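Putative oxidoreductase (Gluconobacter oxydans, PDB 3WJ7) is probably an NAD(P)-dependent oxidoreductase of the short-chain dehydrogenase/reductase family, perhaps acting on aldehydes, built on a Rossmann-type nucleotide-binding fold. Local coordinates at residues 29-34 against 54-59; 42-47 against 58-63; 79-84 against 107-112. One frame throughout, in Å; residues are numbered along the deposited sequence.

Contact 1 of 3, residues 29-34 against 54-59; sequences VARVLE and AELNAE
L56 and A30 meet through methyl groups, L56 CD1 lying 3.9 Å from A30 CB, and this pair begins the apolar part of the contact. The other branch, CD2, reaches R31 beside A30 and E34 one turn further along: L56 CD2 stands 4.1 Å from R31 CG, where the two side chains cross at about a right angle, and 4.0 Å from E34 OE1. The E34 chain runs alongside L56 but points the other way. E34 CG is anti to its own backbone N (chi1 -173°), a placing that starts its chain on the side of the loop.

Charge supplies a weaker second component. R31 NE and E55 OE1 form a long salt bridge of 3.6 Å, with the oxygen at the edge of the guanidinium, near its plane, and the two planar groups turned 80° apart. E55 is poorly ordered, and its other oxygen, OE2, makes a salt bridge to R188, which is its stronger partner.

From the loop that links strands 39-44 and 59-62, L56 thus packs between helix 24-35 and L42. This fits the edge of a Rossmann-type fold, where the first helix packs beside the parallel sheet.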
loop_
_atom_site.group_PDB
_atom_site.type_symbol
_atom_site.label_atom_id
_atom_site.label_comp_id
_atom_site.label_asym_id
_atom_site.label_seq_id
_atom_site.Cartn_x
_atom_site.Cartn_y
_atom_site.Cartn_z
ATOM N N VAL A 29 26.594 -2.089 17.599
ATOM C CA VAL A 29 26.138 -1.893 18.952
ATOM C C VAL A 29 26.561 -3.115 19.783
ATOM O O VAL A 29 27.097 -2.980 20.889
ATOM C CB VAL A 29 24.613 -1.633 18.995
ATOM C CG1 VAL A 29 24.030 -1.902 20.391
ATOM C CG2 VAL A 29 24.342 -0.191 18.643
ATOM N N ALA A 30 26.358 -4.305 19.229
ATOM C CA ALA A 30 26.694 -5.528 19.937
ATOM C C ALA A 30 28.175 -5.562 20.326
ATOM O O ALA A 30 28.485 -5.851 21.481
ATOM C CB ALA A 30 26.342 -6.745 19.109
ATOM N N ARG A 31 29.067 -5.257 19.377
ATOM C CA ARG A 31 30.517 -5.290 19.621
ATOM C C ARG A 31 30.868 -4.381 20.798
ATOM O O ARG A 31 31.610 -4.784 21.686
ATOM C CB ARG A 31 31.342 -4.895 18.372
ATOM C CG ARG A 31 31.395 -5.960 17.278
ATOM C CD ARG A 31 31.990 -5.446 15.961
ATOM N NE ARG A 31 31.247 -6.030 14.833
ATOM C CZ ARG A 31 30.513 -5.360 13.925
ATOM N NH1 ARG A 31 30.434 -4.035 13.913
ATOM N NH2 ARG A 31 29.870 -6.039 12.984
ATOM N N VAL A 32 30.304 -3.174 20.810
ATOM C CA VAL A 32 30.591 -2.202 21.869
ATOM C C VAL A 32 30.209 -2.758 23.256
ATOM O O VAL A 32 31.000 -2.717 24.189
ATOM C CB VAL A 32 29.940 -0.826 21.551
ATOM C CG1 VAL A 32 29.846 0.080 22.774
ATOM C CG2 VAL A 32 30.698 -0.127 20.431
ATOM N N LEU A 33 28.996 -3.273 23.368
ATOM C CA LEU A 33 28.507 -3.909 24.574
ATOM C C LEU A 33 29.408 -5.048 25.028
ATOM O O LEU A 33 29.664 -5.213 26.236
ATOM C CB LEU A 33 27.084 -4.457 24.343
ATOM C CG LEU A 33 26.082 -3.357 24.071
ATOM C CD1 LEU A 33 24.710 -3.953 23.835
ATOM C CD2 LEU A 33 26.068 -2.324 25.192
ATOM N N GLU A 34 29.859 -5.847 24.066
ATOM C CA GLU A 34 30.773 -6.938 24.356
ATOM C C GLU A 34 32.102 -6.436 24.966
ATOM O O GLU A 34 32.564 -7.007 25.949
ATOM C CB GLU A 34 31.040 -7.757 23.105
ATOM C CG GLU A 34 31.850 -9.021 23.360
ATOM C CD GLU A 34 30.980 -10.200 23.753
ATOM O OE1 GLU A 34 29.865 -10.340 23.172
ATOM O OE2 GLU A 34 31.415 -10.990 24.631
ATOM N N ALA A 54 29.286 -14.606 14.434
ATOM C CA ALA A 54 30.061 -15.661 15.119
ATOM C C ALA A 54 31.237 -15.097 15.928
ATOM O O ALA A 54 31.613 -15.656 16.951
ATOM C CB ALA A 54 30.511 -16.742 14.148
ATOM N N GLU A 55 31.773 -13.965 15.469
ATOM C CA GLU A 55 32.681 -13.093 16.238
ATOM C C GLU A 55 32.356 -12.917 17.724
ATOM O O GLU A 55 33.256 -12.756 18.540
ATOM C CB GLU A 55 32.710 -11.699 15.608
ATOM C CG GLU A 55 34.055 -11.290 15.049
ATOM C CD GLU A 55 34.030 -9.881 14.499
ATOM O OE1 GLU A 55 33.225 -9.054 14.996
ATOM O OE2 GLU A 55 34.816 -9.605 13.570
ATOM N N LEU A 56 31.075 -12.917 18.066
ATOM C CA LEU A 56 30.639 -12.665 19.435
ATOM C C LEU A 56 30.302 -13.969 20.135
ATOM O O LEU A 56 29.496 -14.755 19.648
ATOM C CB LEU A 56 29.409 -11.754 19.435
ATOM C CG LEU A 56 29.420 -10.490 18.568
ATOM C CD1 LEU A 56 28.009 -10.117 18.144
ATOM C CD2 LEU A 56 30.094 -9.339 19.293
ATOM N N ASN A 57 30.939 -14.220 21.268
ATOM C CA ASN A 57 30.484 -15.302 22.116
ATOM C C ASN A 57 29.175 -14.772 22.668
ATOM O O ASN A 57 29.144 -13.758 23.375
ATOM C CB ASN A 57 31.510 -15.705 23.206
ATOM C CG ASN A 57 31.955 -14.539 24.089
ATOM O OD1 ASN A 57 32.445 -13.518 23.605
ATOM N ND2 ASN A 57 31.806 -14.706 25.399
ATOM N N ALA A 58 28.085 -15.409 22.256
ATOM C CA ALA A 58 26.763 -14.894 22.562
ATOM C C ALA A 58 25.699 -15.982 22.576
ATOM O O ALA A 58 25.675 -16.868 21.705
ATOM C CB ALA A 58 26.395 -13.799 21.572
ATOM N N GLU A 59 24.814 -15.923 23.561
ATOM C CA GLU A 59 23.625 -16.753 23.473
ATOM C C GLU A 59 22.788 -16.281 22.261
ATOM O O GLU A 59 22.660 -15.069 21.968
ATOM C CB GLU A 59 22.803 -16.717 24.752
ATOM C CG GLU A 59 23.431 -17.423 25.941
ATOM C CD GLU A 59 22.846 -16.935 27.263
ATOM O OE1 GLU A 59 21.638 -16.554 27.278
ATOM O OE2 GLU A 59 23.592 -16.920 28.282
#

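Contact 2 of 3, residues 42-47 against 58-63; sequences LLVRPT and AELAVG
L42 and L60 face each other in a parallel ladder, their CA atoms 5.0 Å apart, with L43 opposite A61 and V44 opposite V62. The axes of the two short strands run in the same sense at 34°.

Four backbone bonds join the strands. L42 N donates to E59 O at 2.7 Å, and L42 O accepts from A61 N. A61 O in turn receives V44 N at 2.9 Å, while V44 O takes G63 N at 3.1 Å. Residues 42 and 44 therefore use both their N-H and their carbonyl toward this neighbour, as in a regular parallel ladder, where alternate residues of one strand bond through both N-H and C=O. The bond from A61 N is the least regular, its donor standing 39° above the plane of the L42 carbonyl. Two carbonyls accept a second, softer contact: A61 O from the CA-H of L43 and V44 O from the CA-H of V62.

On the face bearing L42, V44, L60 and V62, V44 spreads its two methyls: CG1 reaches L60 CD2 at 3.8 Å, and CG2 lies 4.1 Å from V62 CG2. L42 CD1 touches A58 CB at 3.7 Å. On the other face L43 CG is anti to the backbone N (chi1 -176°), and L43 CD1 ends 3.8 Å from G63 CA.

E59 is held by a salt bridge to R41. L43 also bonds through its backbone to V18, which places strand 39-44 between strands 15-18 and 59-62. A74 of helix 71-75 covers L43 and A61 on one face, while L56, from the loop before strand 59-62, touches L42 on the other.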
loop_
_atom_site.group_PDB
_atom_site.type_symbol
_atom_site.label_atom_id
_atom_site.label_comp_id
_atom_site.label_asym_id
_atom_site.label_seq_id
_atom_site.Cartn_x
_atom_site.Cartn_y
_atom_site.Cartn_z
ATOM N N LEU A 42 21.380 -12.681 21.581
ATOM C CA LEU A 42 21.082 -11.971 20.345
ATOM C C LEU A 42 19.812 -12.565 19.771
ATOM O O LEU A 42 19.770 -13.746 19.517
ATOM C CB LEU A 42 22.259 -12.095 19.370
ATOM C CG LEU A 42 23.632 -11.631 19.912
ATOM C CD1 LEU A 42 24.736 -11.778 18.889
ATOM C CD2 LEU A 42 23.653 -10.218 20.470
ATOM N N LEU A 43 18.758 -11.781 19.617
ATOM C CA LEU A 43 17.567 -12.309 18.983
ATOM C C LEU A 43 17.822 -12.274 17.489
ATOM O O LEU A 43 18.302 -11.267 16.969
ATOM C CB LEU A 43 16.330 -11.490 19.333
ATOM C CG LEU A 43 14.997 -12.015 18.802
ATOM C CD1 LEU A 43 14.412 -13.138 19.670
ATOM C CD2 LEU A 43 13.989 -10.875 18.662
ATOM N N VAL A 44 17.557 -13.395 16.828
ATOM C CA VAL A 44 17.645 -13.510 15.364
ATOM C C VAL A 44 16.392 -14.192 14.800
ATOM O O VAL A 44 15.699 -14.931 15.530
ATOM C CB VAL A 44 18.838 -14.373 14.947
ATOM C CG1 VAL A 44 20.156 -13.717 15.354
ATOM C CG2 VAL A 44 18.692 -15.777 15.538
ATOM N N ARG A 45 16.123 -13.937 13.514
ATOM C CA ARG A 45 14.998 -14.540 12.779
ATOM C C ARG A 45 15.251 -16.006 12.353
ATOM O O ARG A 45 16.406 -16.393 12.122
ATOM C CB ARG A 45 14.659 -13.695 11.547
ATOM C CG ARG A 45 13.494 -12.722 11.725
ATOM C CD ARG A 45 12.994 -12.202 10.369
ATOM N NE ARG A 45 12.089 -11.046 10.462
ATOM C CZ ARG A 45 12.479 -9.767 10.541
ATOM N NH1 ARG A 45 13.773 -9.446 10.547
ATOM N NH2 ARG A 45 11.570 -8.797 10.623
ATOM N N PRO A 46 14.170 -16.826 12.260
ATOM C CA PRO A 46 14.231 -18.181 11.656
ATOM C C PRO A 46 15.051 -18.228 10.349
ATOM O O PRO A 46 15.858 -19.145 10.153
ATOM C CB PRO A 46 12.747 -18.520 11.381
ATOM C CG PRO A 46 11.931 -17.576 12.226
ATOM C CD PRO A 46 12.850 -16.569 12.880
ATOM N N THR A 47 14.832 -17.235 9.483
ATOM C CA THR A 47 15.624 -16.996 8.262
ATOM C C THR A 47 17.102 -16.647 8.560
ATOM O O THR A 47 17.914 -17.545 8.782
ATOM C CB THR A 47 14.957 -15.902 7.387
ATOM O OG1 THR A 47 14.479 -14.828 8.218
ATOM C CG2 THR A 47 13.776 -16.491 6.604
ATOM N N ALA A 58 28.085 -15.409 22.256
ATOM C CA ALA A 58 26.763 -14.894 22.562
ATOM C C ALA A 58 25.699 -15.982 22.576
ATOM O O ALA A 58 25.675 -16.868 21.705
ATOM C CB ALA A 58 26.395 -13.799 21.572
ATOM N N GLU A 59 24.814 -15.923 23.561
ATOM C CA GLU A 59 23.625 -16.753 23.473
ATOM C C GLU A 59 22.788 -16.281 22.261
ATOM O O GLU A 59 22.660 -15.069 21.968
ATOM C CB GLU A 59 22.803 -16.717 24.752
ATOM C CG GLU A 59 23.431 -17.423 25.941
ATOM C CD GLU A 59 22.846 -16.935 27.263
ATOM O OE1 GLU A 59 21.638 -16.554 27.278
ATOM O OE2 GLU A 59 23.592 -16.920 28.282
ATOM N N LEU A 60 22.238 -17.248 21.547
ATOM C CA LEU A 60 21.359 -16.927 20.462
ATOM C C LEU A 60 19.955 -17.359 20.806
ATOM O O LEU A 60 19.721 -18.513 21.113
ATOM C CB LEU A 60 21.855 -17.582 19.181
ATOM C CG LEU A 60 22.973 -16.721 18.604
ATOM C CD1 LEU A 60 24.208 -17.556 18.285
ATOM C CD2 LEU A 60 22.472 -15.947 17.393
ATOM N N ALA A 61 19.028 -16.413 20.786
ATOM C CA ALA A 61 17.597 -16.730 20.863
ATOM C C ALA A 61 16.982 -16.503 19.493
ATOM O O ALA A 61 17.295 -15.519 18.817
ATOM C CB ALA A 61 16.889 -15.871 21.916
ATOM N N VAL A 62 16.133 -17.442 19.095
ATOM C CA VAL A 62 15.373 -17.385 17.852
ATOM C C VAL A 62 13.931 -16.948 18.186
ATOM O O VAL A 62 13.308 -17.444 19.128
ATOM C CB VAL A 62 15.393 -18.760 17.130
ATOM C CG1 VAL A 62 14.652 -18.698 15.798
ATOM C CG2 VAL A 62 16.830 -19.216 16.908
ATOM N N GLY A 63 13.417 -16.006 17.405
ATOM C CA GLY A 63 12.133 -15.374 17.672
ATOM C C GLY A 63 11.753 -14.427 16.544
ATOM O O GLY A 63 12.461 -14.282 15.540
#

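Contact 3 of 3, residues 79-84 against 107-112; sequences KILFHV and RNLMLA
Strand 80-83 and helix 107-112 run almost antiparallel, at 173°, with their axes 10.7 Å apart at closest approach, so side chains alone bridge the space. L109 meets H83 by laying its CD2 methyl over one face of the imidazole. L109 CD2 is 3.5 Å from the centroid of the H83 ring and 17° off the ring normal, which defines a CH-pi contact; it sits offset toward the rim, nearest H83 CG. H83 CG is anti to the backbone N (chi1 -179°), on the helix-facing side of the strand. The M110 chain bends at chi2 and chi3, and its CE methyl comes to 3.6 Å from H83 CD2, approaching the ring obliquely. L81 completes the layer: it and L109 reach toward each other tip to tip, L81 CD2 lying 3.9 Å from L109 CG and 4.1 Å from M110 CE.

Both ring nitrogens of H83 are hydrogen-bonded beyond the two segments, ND1 with the hydroxyl of T19 and NE2 with that of T106, and these bonds fix the ring's rotation. An alanine here would probably leave both threonine hydroxyls without their imidazole partner and open a gap beneath the methyls of L109 and M110. The chemistry implies that a buried polar ring is accommodated by pairing its nitrogens with hydroxyls while one ring face packs against L109 in the strand-helix interface of the beta-alpha-beta unit 78-83, 95-115, 120-124.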
loop_
_atom_site.group_PDB
_atom_site.type_symbol
_atom_site.label_atom_id
_atom_site.label_comp_id
_atom_site.label_asym_id
_atom_site.label_seq_id
_atom_site.Cartn_x
_atom_site.Cartn_y
_atom_site.Cartn_z
ATOM N N LYS A 79 18.067 -8.300 31.931
ATOM C CA LYS A 79 17.981 -7.072 32.702
ATOM C C LYS A 79 17.809 -5.837 31.797
ATOM O O LYS A 79 17.150 -4.841 32.183
ATOM C CB LYS A 79 19.267 -6.943 33.557
ATOM C CG LYS A 79 19.480 -5.588 34.246
ATOM C CD LYS A 79 20.863 -5.479 34.894
ATOM C CE LYS A 79 20.923 -4.344 35.923
ATOM N NZ LYS A 79 22.228 -3.618 35.876
ATOM N N ILE A 80 18.460 -5.904 30.628
ATOM C CA ILE A 80 18.636 -4.780 29.704
ATOM C C ILE A 80 18.377 -5.210 28.249
ATOM O O ILE A 80 18.864 -6.257 27.763
ATOM C CB ILE A 80 20.057 -4.200 29.771
ATOM C CG1 ILE A 80 20.329 -3.502 31.123
ATOM C CG2 ILE A 80 20.304 -3.208 28.651
ATOM C CD1 ILE A 80 21.790 -3.617 31.501
ATOM N N LEU A 81 17.601 -4.373 27.580
ATOM C CA LEU A 81 17.204 -4.582 26.232
ATOM C C LEU A 81 17.613 -3.376 25.372
ATOM O O LEU A 81 17.286 -2.215 25.679
ATOM C CB LEU A 81 15.702 -4.808 26.159
ATOM C CG LEU A 81 15.177 -4.794 24.716
ATOM C CD1 LEU A 81 15.741 -5.970 23.904
ATOM C CD2 LEU A 81 13.661 -4.807 24.689
ATOM N N PHE A 82 18.362 -3.696 24.317
ATOM C CA PHE A 82 18.634 -2.814 23.184
ATOM C C PHE A 82 17.782 -3.256 22.000
ATOM O O PHE A 82 18.029 -4.319 21.427
ATOM C CB PHE A 82 20.105 -2.883 22.797
ATOM C CG PHE A 82 20.989 -2.232 23.771
ATOM C CD1 PHE A 82 21.415 -0.932 23.570
ATOM C CD2 PHE A 82 21.381 -2.905 24.934
ATOM C CE1 PHE A 82 22.263 -0.299 24.507
ATOM C CE2 PHE A 82 22.198 -2.283 25.870
ATOM C CZ PHE A 82 22.656 -0.985 25.657
ATOM N N HIS A 83 16.796 -2.458 21.633
ATOM C CA HIS A 83 15.964 -2.782 20.476
ATOM C C HIS A 83 16.509 -2.052 19.281
ATOM O O HIS A 83 16.323 -0.866 19.173
ATOM C CB HIS A 83 14.505 -2.353 20.683
ATOM C CG HIS A 83 13.617 -2.690 19.521
ATOM N ND1 HIS A 83 13.961 -3.634 18.570
ATOM C CD2 HIS A 83 12.392 -2.226 19.165
ATOM C CE1 HIS A 83 12.994 -3.726 17.681
ATOM N NE2 HIS A 83 12.034 -2.881 18.019
ATOM N N VAL A 84 17.199 -2.740 18.399
ATOM C CA VAL A 84 17.646 -2.087 17.178
ATOM C C VAL A 84 16.911 -2.667 15.944
ATOM O O VAL A 84 16.801 -3.870 15.803
ATOM C CB VAL A 84 19.164 -2.227 16.986
ATOM C CG1 VAL A 84 19.612 -1.349 15.807
ATOM C CG2 VAL A 84 19.920 -1.888 18.278
ATOM N N ARG A 107 5.834 -2.732 19.528
ATOM C CA ARG A 107 4.874 -2.789 20.599
ATOM C C ARG A 107 4.962 -4.193 21.283
ATOM O O ARG A 107 5.143 -4.275 22.501
ATOM C CB ARG A 107 3.476 -2.455 20.073
ATOM C CG ARG A 107 2.395 -2.308 21.136
ATOM C CD ARG A 107 1.007 -2.245 20.504
ATOM N NE ARG A 107 -0.041 -1.960 21.498
ATOM C CZ ARG A 107 -1.357 -1.821 21.246
ATOM N NH1 ARG A 107 -1.866 -1.916 20.008
ATOM N NH2 ARG A 107 -2.188 -1.572 22.254
ATOM N N ASN A 108 4.916 -5.288 20.524
ATOM C CA ASN A 108 5.028 -6.576 21.172
ATOM C C ASN A 108 6.355 -6.653 22.025
ATOM O O ASN A 108 6.355 -7.062 23.217
ATOM C CB ASN A 108 4.901 -7.712 20.144
ATOM C CG ASN A 108 3.496 -7.757 19.450
ATOM O OD1 ASN A 108 2.505 -7.268 19.992
ATOM N ND2 ASN A 108 3.428 -8.346 18.251
ATOM N N LEU A 109 7.472 -6.251 21.427
ATOM C CA LEU A 109 8.709 -6.355 22.105
ATOM C C LEU A 109 8.656 -5.540 23.410
ATOM O O LEU A 109 9.012 -6.062 24.492
ATOM C CB LEU A 109 9.864 -5.871 21.233
ATOM C CG LEU A 109 11.216 -6.012 21.937
ATOM C CD1 LEU A 109 11.510 -7.486 22.213
ATOM C CD2 LEU A 109 12.321 -5.395 21.091
ATOM N N MET A 110 8.218 -4.285 23.305
ATOM C CA MET A 110 8.118 -3.408 24.468
ATOM C C MET A 110 7.189 -3.955 25.573
ATOM O O MET A 110 7.539 -3.969 26.747
ATOM C CB MET A 110 7.698 -2.000 24.049
ATOM C CG MET A 110 8.709 -1.238 23.193
ATOM S SD MET A 110 10.439 -1.173 23.742
ATOM C CE MET A 110 11.223 -2.268 22.577
ATOM N N LEU A 111 5.998 -4.406 25.194
ATOM C CA LEU A 111 5.099 -5.001 26.151
ATOM C C LEU A 111 5.690 -6.279 26.761
ATOM O O LEU A 111 5.585 -6.484 27.966
ATOM C CB LEU A 111 3.752 -5.265 25.526
ATOM C CG LEU A 111 2.813 -4.107 25.131
ATOM C CD1 LEU A 111 1.508 -4.664 24.545
ATOM C CD2 LEU A 111 2.507 -3.218 26.320
ATOM N N ALA A 112 6.331 -7.117 25.944
ATOM C CA ALA A 112 6.965 -8.353 26.452
ATOM C C ALA A 112 8.076 -8.100 27.453
ATOM O O ALA A 112 8.161 -8.807 28.461
ATOM C CB ALA A 112 7.447 -9.260 25.317
#

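Contact 3 is wholly buried, whereas contacts 1 and 2 mix buried and exposed residues near the margin of the same fold. Contacts 2 and 3 both belong to the large sheet, one as a backbone ladder between strands 39-44 and 59-62, the other as side-chain packing of strand 78-83 on helix 95-115. Contacts 1 and 2 share A58 and E59 and touch directly, L56 CD1 lying 3.7 Å from L42 CD1. Segment 29-34 touches segment 79-84 through L33 and F82, which take no part in the contacts themselves. Chemistry follows place: a buried leucine with a long salt bridge on the exposed side, regular backbone hydrogen bonds within the sheet, and apolar and CH-pi packing inside.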